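PDB 1Y9U: putative iron binding protein from Bordetella pertussis Tohama I, which probably binds ferric iron in the periplasm through tyrosine side chains, as a solute-binding protein serving iron uptake. Local coordinates for residues 102-107 with 293-298; 113-118 with 190-195; 199-204 with 220-225. All coordinates share one frame; numbering follows the deposited sequence.

Interaction 1 of 3, residues 102-107 with 293-298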
loop_
_atom_site.group_PDB
_atom_site.type_symbol
_atom_site.label_atom_id
_atom_site.label_comp_id
_atom_site.label_asym_id
_atom_site.label_seq_id
_atom_site.Cartn_x
_atom_site.Cartn_y
_atom_site.Cartn_z
ATOM N N LEU A 102 8.732 -1.570 -2.710
ATOM C CA LEU A 102 9.581 -1.327 -1.546
ATOM C C LEU A 102 8.899 -1.611 -0.217
ATOM O O LEU A 102 9.592 -1.908 0.761
ATOM C CB LEU A 102 10.090 0.112 -1.559
ATOM C CG LEU A 102 10.960 0.512 -2.756
ATOM C CD1 LEU A 102 11.333 1.984 -2.633
ATOM C CD2 LEU A 102 12.229 -0.327 -2.861
ATOM N N SER A 103 7.562 -1.546 -0.167
ATOM C CA SER A 103 6.840 -1.934 1.032
ATOM C C SER A 103 5.439 -2.346 0.642
ATOM O O SER A 103 4.977 -2.024 -0.447
ATOM C CB SER A 103 6.775 -0.790 2.031
ATOM O OG SER A 103 5.964 0.255 1.528
ATOM N N LEU A 104 4.781 -3.071 1.541
ATOM C CA LEU A 104 3.445 -3.618 1.319
ATOM C C LEU A 104 2.443 -2.923 2.218
ATOM O O LEU A 104 2.714 -2.701 3.405
ATOM C CB LEU A 104 3.390 -5.120 1.589
ATOM C CG LEU A 104 4.513 -5.942 0.958
ATOM C CD1 LEU A 104 4.331 -7.412 1.302
ATOM C CD2 LEU A 104 4.588 -5.735 -0.542
ATOM N N ARG A 105 1.273 -2.640 1.653
ATOM C CA ARG A 105 0.162 -1.946 2.311
ATOM C C ARG A 105 -1.064 -2.841 2.223
ATOM O O ARG A 105 -1.849 -2.748 1.288
ATOM C CB ARG A 105 -0.042 -0.628 1.592
ATOM C CG ARG A 105 1.136 0.328 1.829
ATOM C CD ARG A 105 1.244 1.435 0.830
ATOM N NE ARG A 105 0.057 2.272 0.748
ATOM C CZ ARG A 105 -0.150 3.389 1.436
ATOM N NH1 ARG A 105 0.723 3.871 2.301
ATOM N NH2 ARG A 105 -1.269 4.049 1.239
ATOM N N ASP A 106 -1.196 -3.711 3.213
ATOM C CA ASP A 106 -2.250 -4.698 3.276
ATOM C C ASP A 106 -3.542 -4.124 3.781
ATOM O O ASP A 106 -3.567 -3.334 4.741
ATOM C CB ASP A 106 -1.855 -5.956 4.066
ATOM C CG ASP A 106 -1.296 -5.697 5.443
ATOM O OD1 ASP A 106 -0.450 -4.799 5.625
ATOM O OD2 ASP A 106 -1.605 -6.436 6.374
ATOM N N ARG A 107 -4.615 -4.525 3.118
ATOM C CA ARG A 107 -5.943 -4.057 3.462
ATOM C C ARG A 107 -6.641 -5.174 4.223
ATOM O O ARG A 107 -6.834 -6.259 3.701
ATOM C CB ARG A 107 -6.711 -3.620 2.222
ATOM C CG ARG A 107 -7.971 -2.845 2.535
ATOM C CD ARG A 107 -8.328 -1.807 1.451
ATOM N NE ARG A 107 -9.418 -0.893 1.792
ATOM C CZ ARG A 107 -9.282 0.136 2.619
ATOM N NH1 ARG A 107 -8.135 0.374 3.229
ATOM N NH2 ARG A 107 -10.309 0.937 2.836
ATOM N N GLY A 293 0.314 -11.210 13.363
ATOM C CA GLY A 293 0.490 -12.619 13.046
ATOM C C GLY A 293 1.058 -12.796 11.655
ATOM O O GLY A 293 1.444 -11.839 11.011
ATOM N N PRO A 294 1.111 -14.028 11.175
ATOM C CA PRO A 294 1.753 -14.312 9.895
ATOM C C PRO A 294 0.987 -13.683 8.726
ATOM O O PRO A 294 -0.240 -13.735 8.669
ATOM C CB PRO A 294 1.704 -15.847 9.834
ATOM C CG PRO A 294 0.569 -16.205 10.674
ATOM C CD PRO A 294 0.581 -15.246 11.810
ATOM N N LEU A 295 1.724 -13.048 7.826
ATOM C CA LEU A 295 1.172 -12.472 6.609
ATOM C C LEU A 295 1.371 -13.436 5.443
ATOM O O LEU A 295 2.491 -13.846 5.170
ATOM C CB LEU A 295 1.852 -11.133 6.287
ATOM C CG LEU A 295 1.489 -10.469 4.950
ATOM C CD1 LEU A 295 0.043 -10.055 4.891
ATOM C CD2 LEU A 295 2.393 -9.269 4.680
ATOM N N LYS A 296 0.282 -13.798 4.789
ATOM C CA LYS A 296 0.299 -14.510 3.521
ATOM C C LYS A 296 -0.097 -13.478 2.481
ATOM O O LYS A 296 -1.204 -12.945 2.508
ATOM C CB LYS A 296 -0.686 -15.694 3.533
ATOM C CG LYS A 296 -0.653 -16.587 2.311
ATOM C CD LYS A 296 0.702 -17.239 2.073
ATOM C CE LYS A 296 0.606 -18.511 1.210
ATOM N NZ LYS A 296 1.597 -18.514 0.076
ATOM N N VAL A 297 0.824 -13.166 1.589
ATOM C CA VAL A 297 0.598 -12.162 0.560
ATOM C C VAL A 297 -0.051 -12.806 -0.654
ATOM O O VAL A 297 0.384 -13.858 -1.106
ATOM C CB VAL A 297 1.923 -11.485 0.130
ATOM C CG1 VAL A 297 1.696 -10.504 -0.977
ATOM C CG2 VAL A 297 2.611 -10.836 1.317
ATOM N N ASP A 298 -1.106 -12.181 -1.173
ATOM C CA ASP A 298 -1.735 -12.635 -2.404
ATOM C C ASP A 298 -0.672 -12.864 -3.473
ATOM O O ASP A 298 0.158 -11.988 -3.716
ATOM C CB ASP A 298 -2.756 -11.576 -2.813
ATOM C CG ASP A 298 -3.668 -12.008 -3.916
ATOM O OD1 ASP A 298 -3.516 -13.114 -4.491
ATOM O OD2 ASP A 298 -4.585 -11.243 -4.277
#

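Interaction 2 of 3, residues 113-118 with 190-195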
loop_
_atom_site.group_PDB
_atom_site.type_symbol
_atom_site.label_atom_id
_atom_site.label_comp_id
_atom_site.label_asym_id
_atom_site.label_seq_id
_atom_site.Cartn_x
_atom_site.Cartn_y
_atom_site.Cartn_z
ATOM N N LYS A 113 -12.262 -5.838 19.691
ATOM C CA LYS A 113 -11.187 -6.627 20.263
ATOM C C LYS A 113 -11.592 -7.994 20.828
ATOM O O LYS A 113 -10.777 -8.904 20.846
ATOM C CB LYS A 113 -10.452 -5.829 21.342
ATOM C CG LYS A 113 -11.312 -5.549 22.578
ATOM C CD LYS A 113 -10.647 -4.568 23.527
ATOM C CE LYS A 113 -11.505 -4.265 24.749
ATOM N NZ LYS A 113 -11.596 -5.441 25.674
ATOM N N ASP A 114 -12.827 -8.134 21.272
ATOM C CA ASP A 114 -13.277 -9.399 21.863
ATOM C C ASP A 114 -14.234 -10.210 21.008
ATOM O O ASP A 114 -14.746 -11.237 21.439
ATOM C CB ASP A 114 -13.937 -9.131 23.210
ATOM C CG ASP A 114 -12.976 -8.544 24.211
ATOM O OD1 ASP A 114 -11.874 -9.122 24.363
ATOM O OD2 ASP A 114 -13.265 -7.522 24.871
ATOM N N LEU A 115 -14.469 -9.785 19.775
ATOM C CA LEU A 115 -15.331 -10.554 18.878
ATOM C C LEU A 115 -14.673 -11.887 18.573
ATOM O O LEU A 115 -13.479 -11.965 18.349
ATOM C CB LEU A 115 -15.567 -9.757 17.589
ATOM C CG LEU A 115 -16.838 -10.049 16.801
ATOM C CD1 LEU A 115 -18.041 -9.513 17.554
ATOM C CD2 LEU A 115 -16.780 -9.404 15.433
ATOM N N LYS A 116 -15.463 -12.948 18.563
ATOM C CA LYS A 116 -14.957 -14.257 18.225
ATOM C C LYS A 116 -14.903 -14.376 16.705
ATOM O O LYS A 116 -15.897 -14.663 16.052
ATOM C CB LYS A 116 -15.833 -15.362 18.840
ATOM C CG LYS A 116 -15.099 -16.176 19.898
ATOM C CD LYS A 116 -14.624 -15.342 21.084
ATOM C CE LYS A 116 -13.760 -16.177 22.036
ATOM N NZ LYS A 116 -12.477 -15.508 22.434
ATOM N N LEU A 117 -13.721 -14.113 16.167
ATOM C CA LEU A 117 -13.466 -14.081 14.734
ATOM C C LEU A 117 -11.954 -14.220 14.556
ATOM O O LEU A 117 -11.220 -13.268 14.843
ATOM C CB LEU A 117 -13.992 -12.775 14.143
ATOM C CG LEU A 117 -14.065 -12.679 12.619
ATOM C CD1 LEU A 117 -14.990 -13.741 12.032
ATOM C CD2 LEU A 117 -14.548 -11.295 12.184
ATOM N N ASP A 118 -11.513 -15.408 14.134
ATOM C CA ASP A 118 -10.096 -15.795 14.067
ATOM C C ASP A 118 -9.513 -15.619 12.677
ATOM O O ASP A 118 -8.300 -15.462 12.519
ATOM C CB ASP A 118 -9.916 -17.282 14.472
ATOM C CG ASP A 118 -10.188 -17.537 15.949
ATOM O OD1 ASP A 118 -10.074 -16.591 16.766
ATOM O OD2 ASP A 118 -10.498 -18.665 16.384
ATOM N N ILE A 190 -20.921 1.425 16.776
ATOM C CA ILE A 190 -21.635 1.613 15.499
ATOM C C ILE A 190 -21.466 0.412 14.576
ATOM O O ILE A 190 -22.409 0.012 13.873
ATOM C CB ILE A 190 -21.111 2.920 14.816
ATOM C CG1 ILE A 190 -21.581 4.135 15.625
ATOM C CG2 ILE A 190 -21.498 3.024 13.345
ATOM C CD1 ILE A 190 -20.914 5.398 15.204
ATOM N N CYS A 191 -20.268 -0.158 14.569
ATOM C CA CYS A 191 -19.981 -1.356 13.800
ATOM C C CYS A 191 -19.087 -2.295 14.590
ATOM O O CYS A 191 -18.492 -1.906 15.600
ATOM C CB CYS A 191 -19.332 -1.012 12.452
ATOM S SG CYS A 191 -17.945 0.134 12.571
ATOM N N ASP A 192 -19.017 -3.548 14.167
ATOM C CA ASP A 192 -18.166 -4.553 14.792
ATOM C C ASP A 192 -16.887 -4.824 14.002
ATOM O O ASP A 192 -15.897 -5.242 14.567
ATOM C CB ASP A 192 -18.929 -5.874 14.982
ATOM C CG ASP A 192 -20.005 -5.770 16.032
ATOM O OD1 ASP A 192 -19.926 -4.874 16.903
ATOM O OD2 ASP A 192 -20.965 -6.556 16.025
ATOM N N ILE A 193 -16.952 -4.649 12.686
ATOM C CA ILE A 193 -15.835 -4.933 11.794
ATOM C C ILE A 193 -15.791 -3.899 10.678
ATOM O O ILE A 193 -16.763 -3.203 10.420
ATOM C CB ILE A 193 -15.923 -6.367 11.165
ATOM C CG1 ILE A 193 -17.116 -6.488 10.199
ATOM C CG2 ILE A 193 -15.984 -7.433 12.240
ATOM C CD1 ILE A 193 -17.215 -7.882 9.559
ATOM N N GLY A 194 -14.660 -3.802 9.996
ATOM C CA GLY A 194 -14.578 -2.955 8.810
ATOM C C GLY A 194 -13.288 -3.161 8.076
ATOM O O GLY A 194 -12.342 -3.671 8.652
ATOM N N LEU A 195 -13.237 -2.748 6.820
ATOM C CA LEU A 195 -12.022 -2.893 6.023
ATOM C C LEU A 195 -11.243 -1.609 6.081
ATOM O O LEU A 195 -11.804 -0.529 5.916
ATOM C CB LEU A 195 -12.345 -3.186 4.550
ATOM C CG LEU A 195 -12.793 -4.596 4.204
ATOM C CD1 LEU A 195 -13.253 -4.642 2.743
ATOM C CD2 LEU A 195 -11.675 -5.591 4.459
#

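Interaction 3 of 3, residues 199-204 with 220-225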
loop_
_atom_site.group_PDB
_atom_site.type_symbol
_atom_site.label_atom_id
_atom_site.label_comp_id
_atom_site.label_asym_id
_atom_site.label_seq_id
_atom_site.Cartn_x
_atom_site.Cartn_y
_atom_site.Cartn_z
ATOM N N TYR A 199 -1.292 -0.735 8.421
ATOM C CA TYR A 199 -0.358 0.426 8.968
ATOM C C TYR A 199 -1.089 1.473 9.861
ATOM O O TYR A 199 -0.508 2.039 10.816
ATOM C CB TYR A 199 0.535 1.190 7.873
ATOM C CG TYR A 199 -0.244 2.024 6.807
ATOM C CD1 TYR A 199 -0.703 3.274 7.134
ATOM C CD2 TYR A 199 -0.480 1.576 5.527
ATOM C CE1 TYR A 199 -1.389 4.051 6.242
ATOM C CE2 TYR A 199 -1.233 2.385 4.619
ATOM C CZ TYR A 199 -1.624 3.597 5.007
ATOM O OH TYR A 199 -2.337 4.296 4.059
ATOM N N TYR A 200 -2.347 1.759 9.584
ATOM C CA TYR A 200 -2.990 2.714 10.470
ATOM C C TYR A 200 -3.128 2.161 11.895
ATOM O O TYR A 200 -3.117 2.924 12.866
ATOM C CB TYR A 200 -4.362 3.123 10.002
ATOM C CG TYR A 200 -4.360 3.900 8.711
ATOM C CD1 TYR A 200 -4.933 3.380 7.547
ATOM C CD2 TYR A 200 -3.794 5.162 8.638
ATOM C CE1 TYR A 200 -4.940 4.092 6.378
ATOM C CE2 TYR A 200 -3.812 5.880 7.471
ATOM C CZ TYR A 200 -4.396 5.340 6.347
ATOM O OH TYR A 200 -4.394 6.068 5.181
ATOM N N VAL A 201 -3.238 0.840 12.027
ATOM C CA VAL A 201 -3.294 0.190 13.329
ATOM C C VAL A 201 -1.895 0.247 13.961
ATOM O O VAL A 201 -1.778 0.410 15.174
ATOM C CB VAL A 201 -3.821 -1.252 13.227
ATOM C CG1 VAL A 201 -3.947 -1.870 14.629
ATOM C CG2 VAL A 201 -5.140 -1.286 12.482
ATOM N N GLY A 202 -0.831 0.141 13.159
ATOM C CA GLY A 202 0.516 0.420 13.628
ATOM C C GLY A 202 0.602 1.810 14.241
ATOM O O GLY A 202 1.145 1.977 15.336
ATOM N N HIS A 203 0.050 2.829 13.582
ATOM C CA HIS A 203 0.036 4.181 14.126
ATOM C C HIS A 203 -0.770 4.262 15.404
ATOM O O HIS A 203 -0.296 4.788 16.400
ATOM C CB HIS A 203 -0.526 5.156 13.097
ATOM C CG HIS A 203 0.426 5.472 11.982
ATOM N ND1 HIS A 203 1.517 6.297 12.150
ATOM C CD2 HIS A 203 0.462 5.061 10.697
ATOM C CE1 HIS A 203 2.184 6.376 11.015
ATOM N NE2 HIS A 203 1.568 5.634 10.119
ATOM N N MET A 204 -1.988 3.753 15.395
ATOM C CA MET A 204 -2.862 3.934 16.537
ATOM C C MET A 204 -2.399 3.203 17.797
ATOM O O MET A 204 -2.415 3.776 18.888
ATOM C CB MET A 204 -4.279 3.528 16.186
ATOM C CG MET A 204 -4.963 4.466 15.170
ATOM S SD MET A 204 -6.693 4.038 14.817
ATOM C CE MET A 204 -6.474 2.596 13.801
ATOM N N ILE A 220 -9.590 -2.392 19.067
ATOM C CA ILE A 220 -9.638 -3.283 17.928
ATOM C C ILE A 220 -8.483 -4.268 17.917
ATOM O O ILE A 220 -7.453 -4.101 18.565
ATOM C CB ILE A 220 -9.666 -2.498 16.569
ATOM C CG1 ILE A 220 -8.386 -1.683 16.324
ATOM C CG2 ILE A 220 -10.888 -1.594 16.518
ATOM C CD1 ILE A 220 -8.181 -1.324 14.860
ATOM N N LYS A 221 -8.679 -5.301 17.123
ATOM C CA LYS A 221 -7.639 -6.200 16.694
ATOM C C LYS A 221 -7.695 -6.312 15.171
ATOM O O LYS A 221 -8.686 -5.934 14.535
ATOM C CB LYS A 221 -7.788 -7.585 17.322
ATOM C CG LYS A 221 -9.070 -8.330 16.956
ATOM C CD LYS A 221 -9.223 -9.642 17.726
ATOM C CE LYS A 221 -10.573 -10.222 17.471
ATOM N NZ LYS A 221 -10.780 -11.469 18.260
ATOM N N VAL A 222 -6.622 -6.823 14.596
ATOM C CA VAL A 222 -6.532 -7.049 13.164
ATOM C C VAL A 222 -6.737 -8.528 12.845
ATOM O O VAL A 222 -6.128 -9.414 13.459
ATOM C CB VAL A 222 -5.162 -6.582 12.626
ATOM C CG1 VAL A 222 -4.886 -7.111 11.230
ATOM C CG2 VAL A 222 -5.084 -5.073 12.639
ATOM N N VAL A 223 -7.589 -8.777 11.863
ATOM C CA VAL A 223 -7.658 -10.072 11.195
ATOM C C VAL A 223 -7.363 -9.785 9.726
ATOM O O VAL A 223 -8.009 -8.929 9.125
ATOM C CB VAL A 223 -9.040 -10.743 11.372
ATOM C CG1 VAL A 223 -9.148 -11.996 10.536
ATOM C CG2 VAL A 223 -9.262 -11.073 12.827
ATOM N N ARG A 224 -6.382 -10.482 9.160
ATOM C CA ARG A 224 -6.034 -10.311 7.754
ATOM C C ARG A 224 -6.860 -11.261 6.901
ATOM O O ARG A 224 -6.632 -12.479 6.957
ATOM C CB ARG A 224 -4.553 -10.596 7.516
ATOM C CG ARG A 224 -3.597 -9.637 8.230
ATOM C CD ARG A 224 -2.345 -9.488 7.460
ATOM N NE ARG A 224 -1.299 -8.649 8.012
ATOM C CZ ARG A 224 -0.299 -9.076 8.776
ATOM N NH1 ARG A 224 -0.276 -10.304 9.258
ATOM N NH2 ARG A 224 0.685 -8.247 9.106
ATOM N N PRO A 225 -7.799 -10.753 6.110
ATOM C CA PRO A 225 -8.564 -11.646 5.233
ATOM C C PRO A 225 -7.720 -12.178 4.101
ATOM O O PRO A 225 -6.679 -11.612 3.756
ATOM C CB PRO A 225 -9.677 -10.753 4.679
ATOM C CG PRO A 225 -9.670 -9.523 5.540
ATOM C CD PRO A 225 -8.233 -9.354 5.953
#

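Interaction 1 of 3, residues 102-107 with 293-298
Methyl CD1 of Leu104 meets methyl CG2 of Val297 tip to tip at 3.8 Å, and this is the tight part of a small contact between strand 102-107 and the irregular segment 293-298. Leu104 is buried and purely apolar, as suits a strand residue which also packs on Ile239 of strand 237-245. Its CG stands beside the backbone N (chi1 -47°), from where the CD1 branch reaches across to the loop. Leu295 adds a looser touch, with its CD2 4.3 Å from Leu104 CD1. The strand is part of the long strand 100-112, which pairs with several strands of the mixed sheet in this periplasmic binding protein fold; 293-298 is the linker between helices 287-291 and 303-318. Gly293 opens that linker with positive phi (90°), a backbone turn that glycine accommodates readily just after a helix. On the loop side Leu295 and Val297 are partly exposed, while Pro294 and Lys296 lie in solvent. No hydrogen bond joins the two segments. Asp106 OD2 lies 4.2 Å from Leu295 CD1, but its charge is met by a salt bridge to Arg224 NE, and Arg224 NH1 in turn bonds Gly293 O.

Interaction 2 of 3, residues 113-118 with 190-195
Leu115 and Leu117 both carry CG anti to the backbone N (chi1 -155° in Leu115), which takes it from the loop 113-118 toward segment 190-195; the second torsion, similar in the two residues, then turns each CD2 methyl onto the same partner, Ile193. In Ile193 the CG1 branch sits between the backbone N and the carbonyl carbon (chi1 67°), leaving the CG2 methyl beside the backbone N and turned to the two leucines. Leu115 CD2 comes to 3.8 Å from Ile193 CG2, and Leu117 CD2 to 4.1 Å from the same methyl. Each leucine crosses the isoleucine at about a right angle, and the CG2 methyl of this beta-branched residue receives both leucine ends. Leucine suits the loop because its branch lies one carbon further out and can span the gap, whereas isoleucine fills the space close to its own strand.

Asp192, next to Ile193, makes its nearest approach with its aliphatic CB, 4.2 Å from Leu115 CD2. Around this patch, Leu109 of strand 100-112 touches both Leu117 and Ile193, and Trp130 and Leu125 also touch Ile193. The contact thus lays the loop that leaves strand 100-112 against the start of strand 193-197 and the residues just before it, whose Cys191 is tied to Cys135 by a disulfide.

At the start of the loop, Lys113 NZ and Asp114 OD2 form an exposed salt bridge of their own. With no hydrogen bond or salt bridge between the two segments, the chemistry between them is that of methyl against methyl, resting on shape and the burial of carbon; the polar hold on this part of the loop comes from outside the pair, as in the bond from Lys221 NZ to Leu115 O.

Interaction 3 of 3, residues 199-204 with 220-225
Ile220, the first residue of strand 220-223, meets helix 199-204 through its CD1 methyl, which lies 3.9 Å from Val201 CG2, the two side chains reaching tip to tip. The chi2 of 160° extends the isoleucine so that CD1 leads. The same methyl is approached by Met204 CE at 4.4 Å, a looser touch one helical turn on from Val201; the long flexible thioether suits a place that must be reached from further along the helix. Lys221 follows with its CB pointing away from the helix, and its NZ bonds Leu115 O. Val222 then turns back to the helix, and its CG2 packs against both methyls of Val201, 3.8 Å from CG2 and 3.9 Å from CG1, the side chains meeting at a slant. Compact beta-branched residues fit here, where strand and helix backbones come close.

The arrangement is a helix packed on a sheet: the local axes run 9.9 Å apart, nearly antiparallel at 151°, with Tyr110 of the neighbouring strand 100-112 touching both Val201 and Ile220. The helix also carries Tyr199 and Tyr200, on a part of its surface that does not touch the strand; both are seen to bind ferric iron in this protein, although the site holds no iron here. A hydrogen bond joins Tyr200 OH to the OH of Tyr143, the third iron-binding tyrosine; that of Tyr199 to Tyr143 is weak, and doubtful because Tyr199 has two conformers. Beyond Val223 the chain leaves the strand at Arg224.

Overall arrangement
From the N terminus, strand 100-112 supplies the first segment of interaction 1 and leads directly into the first of interaction 2. Interaction 2 closes its loop at 190-195, after the helices between 142 and 187, and strand 193-197 passes into helix 198-206, where interaction 3 opens. That contact closes after a short excursion, at 220-225. The two are therefore in series, and both fall within the long loop that interaction 1 closes at 293-298. All three reach one mixed sheet, in which 100-112 neighbours both 193-197 and 220-223. Lys221 connects interactions 2 and 3, while Arg224 connects 3 with 1, tying the linker 293-298 and strand 100-112 to the end of strand 220-223.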